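Local coordinates for protein Cfl (Pectobacterium brasiliense, PDB 7A9J) that is a coronafacic acid ligase that probably activates carboxylic acids with ATP for amide or thioester formation, as adenylate-forming enzymes do, at residues Gln427-Val435 with Phe456-Ile467. The protein carries 1 engineered substitution. Sequence-based numbering, arbitrary orientation.
Sequences QIKIEGYPV and FSVPDKYAGERI
Ser457 packs against Ile428, its CB 3.7 Å from Ile428 CD1, the methyl that also brushes the backbone of Phe456. Its hydroxyl turns to Glu465 on the adjacent strand, Ser457 OG donating over a short 2.5 Å and meeting Glu465 OE1 at the latter's anti lone pair. At the far end of this antiparallel hairpin, in the loop 461-463, Asp460 OD2 accepts from Tyr462 N, an Asx turn, and from Ala463 N, both on its anti side but tilted to opposite faces of the carboxylate plane. At the end of the loop a water donates to both Ala463 O and Lys429 O. The hairpin belongs to the small C-terminal domain of the adenylate-forming fold, and the two-stranded hairpin 428-435, closed by a type I' turn, packs against it with strands 428-430 and 464-467 running at 103°. Glu465 links the two hairpins: its chain is extended beyond CG (chi2 176°), which carries the carboxylate across; there Lys429 N donates to Glu465 OE2 at 3.0 Å, nearly straight but from above the carboxylate plane. A second water ties Glu465 OE2 to Gln427 O. Ile467 fills the buried side, its CD1 3.7 Å from Val435 CG1 and 3.8 Å from Ile430 CG1, while its CG1 meets Ile428 CG2; Tyr495 also covers Ile430 and Val435.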
loop_
_atom_site.group_PDB
_atom_site.type_symbol
_atom_site.label_atom_id
_atom_site.label_comp_id
_atom_site.label_asym_id
_atom_site.label_seq_id
_atom_site.Cartn_x
_atom_site.Cartn_y
_atom_site.Cartn_z
ATOM N N GLN A 427 -13.740 16.872 -10.064
ATOM C CA GLN A 427 -14.513 16.941 -11.275
ATOM C C GLN A 427 -14.816 18.416 -11.566
ATOM O O GLN A 427 -15.082 19.201 -10.647
ATOM C CB GLN A 427 -15.826 16.183 -11.058
ATOM C CG GLN A 427 -16.824 16.103 -12.114
ATOM C CD GLN A 427 -18.168 15.653 -11.541
ATOM O OE1 GLN A 427 -19.225 16.096 -11.992
ATOM N NE2 GLN A 427 -18.126 14.809 -10.533
ATOM N N ILE A 428 -14.745 18.781 -12.828
ATOM C CA ILE A 428 -15.102 20.138 -13.298
ATOM C C ILE A 428 -16.418 20.072 -14.074
ATOM O O ILE A 428 -16.671 19.098 -14.798
ATOM C CB ILE A 428 -13.954 20.669 -14.185
ATOM C CG1 ILE A 428 -12.673 20.823 -13.366
ATOM C CG2 ILE A 428 -14.361 21.975 -14.940
ATOM C CD1 ILE A 428 -11.442 21.090 -14.215
ATOM N N LYS A 429 -17.269 21.120 -13.951
ATOM C CA LYS A 429 -18.504 21.184 -14.730
ATOM C C LYS A 429 -18.360 22.259 -15.810
ATOM O O LYS A 429 -17.997 23.403 -15.505
ATOM C CB LYS A 429 -19.716 21.503 -13.853
ATOM C CG LYS A 429 -20.164 20.335 -13.025
ATOM C CD LYS A 429 -21.084 19.408 -13.817
ATOM C CE LYS A 429 -21.618 18.290 -12.926
ATOM N NZ LYS A 429 -22.524 18.796 -11.847
ATOM N N ILE A 430 -18.585 21.866 -17.054
ATOM C CA ILE A 430 -18.571 22.788 -18.183
ATOM C C ILE A 430 -19.904 22.658 -18.887
ATOM O O ILE A 430 -20.280 21.570 -19.355
ATOM C CB ILE A 430 -17.381 22.539 -19.126
ATOM C CG1 ILE A 430 -16.037 22.779 -18.364
ATOM C CG2 ILE A 430 -17.513 23.349 -20.453
ATOM C CD1 ILE A 430 -15.800 24.288 -17.850
ATOM N N GLU A 431 -20.639 23.773 -18.971
ATOM C CA GLU A 431 -21.935 23.750 -19.605
ATOM C C GLU A 431 -22.799 22.613 -19.082
ATOM O O GLU A 431 -23.510 21.976 -19.848
ATOM C CB GLU A 431 -21.814 23.656 -21.142
ATOM C CG GLU A 431 -21.023 24.800 -21.817
ATOM C CD GLU A 431 -21.799 26.155 -21.760
ATOM O OE1 GLU A 431 -21.201 27.228 -21.991
ATOM O OE2 GLU A 431 -23.003 26.119 -21.481
ATOM N N GLY A 432 -22.695 22.306 -17.782
ATOM C CA GLY A 432 -23.519 21.269 -17.195
ATOM C C GLY A 432 -22.899 19.870 -17.207
ATOM O O GLY A 432 -23.368 18.984 -16.468
ATOM N N TYR A 433 -21.868 19.647 -18.018
ATOM C CA TYR A 433 -21.230 18.342 -18.238
ATOM C C TYR A 433 -19.972 18.180 -17.399
ATOM O O TYR A 433 -19.175 19.115 -17.233
ATOM C CB TYR A 433 -20.883 18.150 -19.714
ATOM C CG TYR A 433 -22.094 17.843 -20.552
ATOM C CD1 TYR A 433 -22.886 18.853 -21.069
ATOM C CD2 TYR A 433 -22.466 16.524 -20.790
ATOM C CE1 TYR A 433 -24.023 18.553 -21.830
ATOM C CE2 TYR A 433 -23.583 16.212 -21.531
ATOM C CZ TYR A 433 -24.361 17.229 -22.053
ATOM O OH TYR A 433 -25.471 16.881 -22.798
ATOM N N PRO A 434 -19.778 16.988 -16.859
ATOM C CA PRO A 434 -18.584 16.742 -16.042
ATOM C C PRO A 434 -17.337 16.626 -16.914
ATOM O O PRO A 434 -17.362 16.011 -17.985
ATOM C CB PRO A 434 -18.907 15.417 -15.346
ATOM C CG PRO A 434 -19.747 14.700 -16.349
ATOM C CD PRO A 434 -20.643 15.809 -16.969
ATOM N N VAL A 435 -16.258 17.266 -16.458
ATOM C CA VAL A 435 -14.942 17.191 -17.090
ATOM C C VAL A 435 -13.936 16.674 -16.060
ATOM O O VAL A 435 -13.934 17.105 -14.904
ATOM C CB VAL A 435 -14.528 18.577 -17.645
ATOM C CG1 VAL A 435 -13.159 18.520 -18.237
ATOM C CG2 VAL A 435 -15.545 19.019 -18.767
ATOM N N PHE A 456 -6.850 22.003 -13.771
ATOM C CA PHE A 456 -7.746 22.347 -12.677
ATOM C C PHE A 456 -8.676 23.454 -13.176
ATOM O O PHE A 456 -8.551 23.935 -14.303
ATOM C CB PHE A 456 -7.007 22.858 -11.437
ATOM C CG PHE A 456 -6.060 24.048 -11.707
ATOM C CD1 PHE A 456 -4.752 23.826 -12.100
ATOM C CD2 PHE A 456 -6.486 25.401 -11.527
ATOM C CE1 PHE A 456 -3.885 24.871 -12.349
ATOM C CE2 PHE A 456 -5.576 26.479 -11.747
ATOM C CZ PHE A 456 -4.300 26.214 -12.164
ATOM N N SER A 457 -9.626 23.831 -12.350
ATOM C CA SER A 457 -10.470 24.941 -12.764
ATOM C C SER A 457 -10.404 26.079 -11.760
ATOM O O SER A 457 -9.989 25.905 -10.610
ATOM C CB SER A 457 -11.945 24.497 -12.962
ATOM O OG SER A 457 -12.538 24.196 -11.697
ATOM N N VAL A 458 -10.833 27.244 -12.240
ATOM C CA VAL A 458 -10.987 28.432 -11.411
ATOM C C VAL A 458 -12.403 28.932 -11.591
ATOM O O VAL A 458 -13.061 28.656 -12.610
ATOM C CB VAL A 458 -9.939 29.527 -11.749
ATOM C CG1 VAL A 458 -8.535 28.927 -11.381
ATOM C CG2 VAL A 458 -9.963 29.925 -13.201
ATOM N N PRO A 459 -12.912 29.649 -10.600
ATOM C CA PRO A 459 -14.234 30.272 -10.754
ATOM C C PRO A 459 -14.278 31.217 -11.934
ATOM O O PRO A 459 -13.296 31.864 -12.295
ATOM C CB PRO A 459 -14.444 31.010 -9.432
ATOM C CG PRO A 459 -13.309 30.683 -8.555
ATOM C CD PRO A 459 -12.228 30.047 -9.364
ATOM N N ASP A 460 -15.454 31.289 -12.548
ATOM C CA ASP A 460 -15.686 32.176 -13.673
ATOM C C ASP A 460 -17.091 32.750 -13.529
ATOM O O ASP A 460 -18.049 31.991 -13.322
ATOM C CB ASP A 460 -15.559 31.405 -14.992
ATOM C CG ASP A 460 -15.643 32.326 -16.200
ATOM O OD1 ASP A 460 -14.574 32.622 -16.768
ATOM O OD2 ASP A 460 -16.759 32.770 -16.565
ATOM N N LYS A 461 -17.213 34.073 -13.654
ATOM C CA LYS A 461 -18.465 34.731 -13.286
ATOM C C LYS A 461 -19.633 34.210 -14.111
ATOM O O LYS A 461 -20.738 34.023 -13.590
ATOM C CB LYS A 461 -18.335 36.251 -13.466
ATOM C CG LYS A 461 -19.470 37.050 -12.908
ATOM C CD LYS A 461 -19.423 38.521 -13.365
ATOM C CE LYS A 461 -18.463 39.367 -12.550
ATOM N NZ LYS A 461 -18.599 40.813 -12.923
ATOM N N TYR A 462 -19.419 33.985 -15.402
ATOM C CA TYR A 462 -20.511 33.627 -16.267
ATOM C C TYR A 462 -20.411 32.224 -16.844
ATOM O O TYR A 462 -21.395 31.737 -17.399
ATOM C CB TYR A 462 -20.636 34.641 -17.413
ATOM C CG TYR A 462 -20.902 36.054 -16.916
ATOM C CD1 TYR A 462 -21.954 36.319 -16.055
ATOM C CD2 TYR A 462 -20.121 37.134 -17.363
ATOM C CE1 TYR A 462 -22.189 37.614 -15.607
ATOM C CE2 TYR A 462 -20.332 38.434 -16.913
ATOM C CZ TYR A 462 -21.375 38.673 -16.045
ATOM O OH TYR A 462 -21.592 39.975 -15.639
ATOM N N ALA A 463 -19.277 31.555 -16.725
ATOM C CA ALA A 463 -19.216 30.160 -17.124
ATOM C C ALA A 463 -19.249 29.225 -15.921
ATOM O O ALA A 463 -19.225 27.996 -16.099
ATOM C CB ALA A 463 -17.948 29.874 -17.940
ATOM N N GLY A 464 -19.196 29.772 -14.697
ATOM C CA GLY A 464 -19.137 28.929 -13.513
ATOM C C GLY A 464 -17.703 28.546 -13.205
ATOM O O GLY A 464 -17.137 28.947 -12.187
ATOM N N GLU A 465 -17.102 27.786 -14.114
ATOM C CA GLU A 465 -15.720 27.370 -13.992
ATOM C C GLU A 465 -15.013 27.535 -15.320
ATOM O O GLU A 465 -15.628 27.424 -16.380
ATOM C CB GLU A 465 -15.589 25.864 -13.602
ATOM C CG GLU A 465 -16.103 25.520 -12.221
ATOM C CD GLU A 465 -16.028 23.990 -11.962
ATOM O OE1 GLU A 465 -14.912 23.433 -11.892
ATOM O OE2 GLU A 465 -17.073 23.317 -11.855
ATOM N N ARG A 466 -13.696 27.701 -15.259
ATOM C CA ARG A 466 -12.879 27.785 -16.462
ATOM C C ARG A 466 -11.691 26.856 -16.278
ATOM O O ARG A 466 -11.088 26.848 -15.200
ATOM C CB ARG A 466 -12.420 29.227 -16.667
ATOM C CG ARG A 466 -11.521 29.477 -17.839
ATOM C CD ARG A 466 -11.402 31.005 -18.086
ATOM N NE ARG A 466 -10.919 31.699 -16.899
ATOM C CZ ARG A 466 -9.666 32.089 -16.695
ATOM N NH1 ARG A 466 -8.731 31.858 -17.616
ATOM N NH2 ARG A 466 -9.362 32.725 -15.564
ATOM N N ILE A 467 -11.357 26.092 -17.324
ATOM C CA ILE A 467 -10.302 25.079 -17.203
ATOM C C ILE A 467 -8.942 25.683 -17.482
ATOM O O ILE A 467 -8.729 26.317 -18.521
ATOM C CB ILE A 467 -10.578 23.903 -18.153
ATOM C CG1 ILE A 467 -11.894 23.243 -17.736
ATOM C CG2 ILE A 467 -9.387 22.881 -18.147
ATOM C CD1 ILE A 467 -12.310 22.130 -18.690
HETATM O O HOH W 1 -17.271 21.099 -10.293
HETATM O O HOH W 2 -19.595 25.393 -15.072
#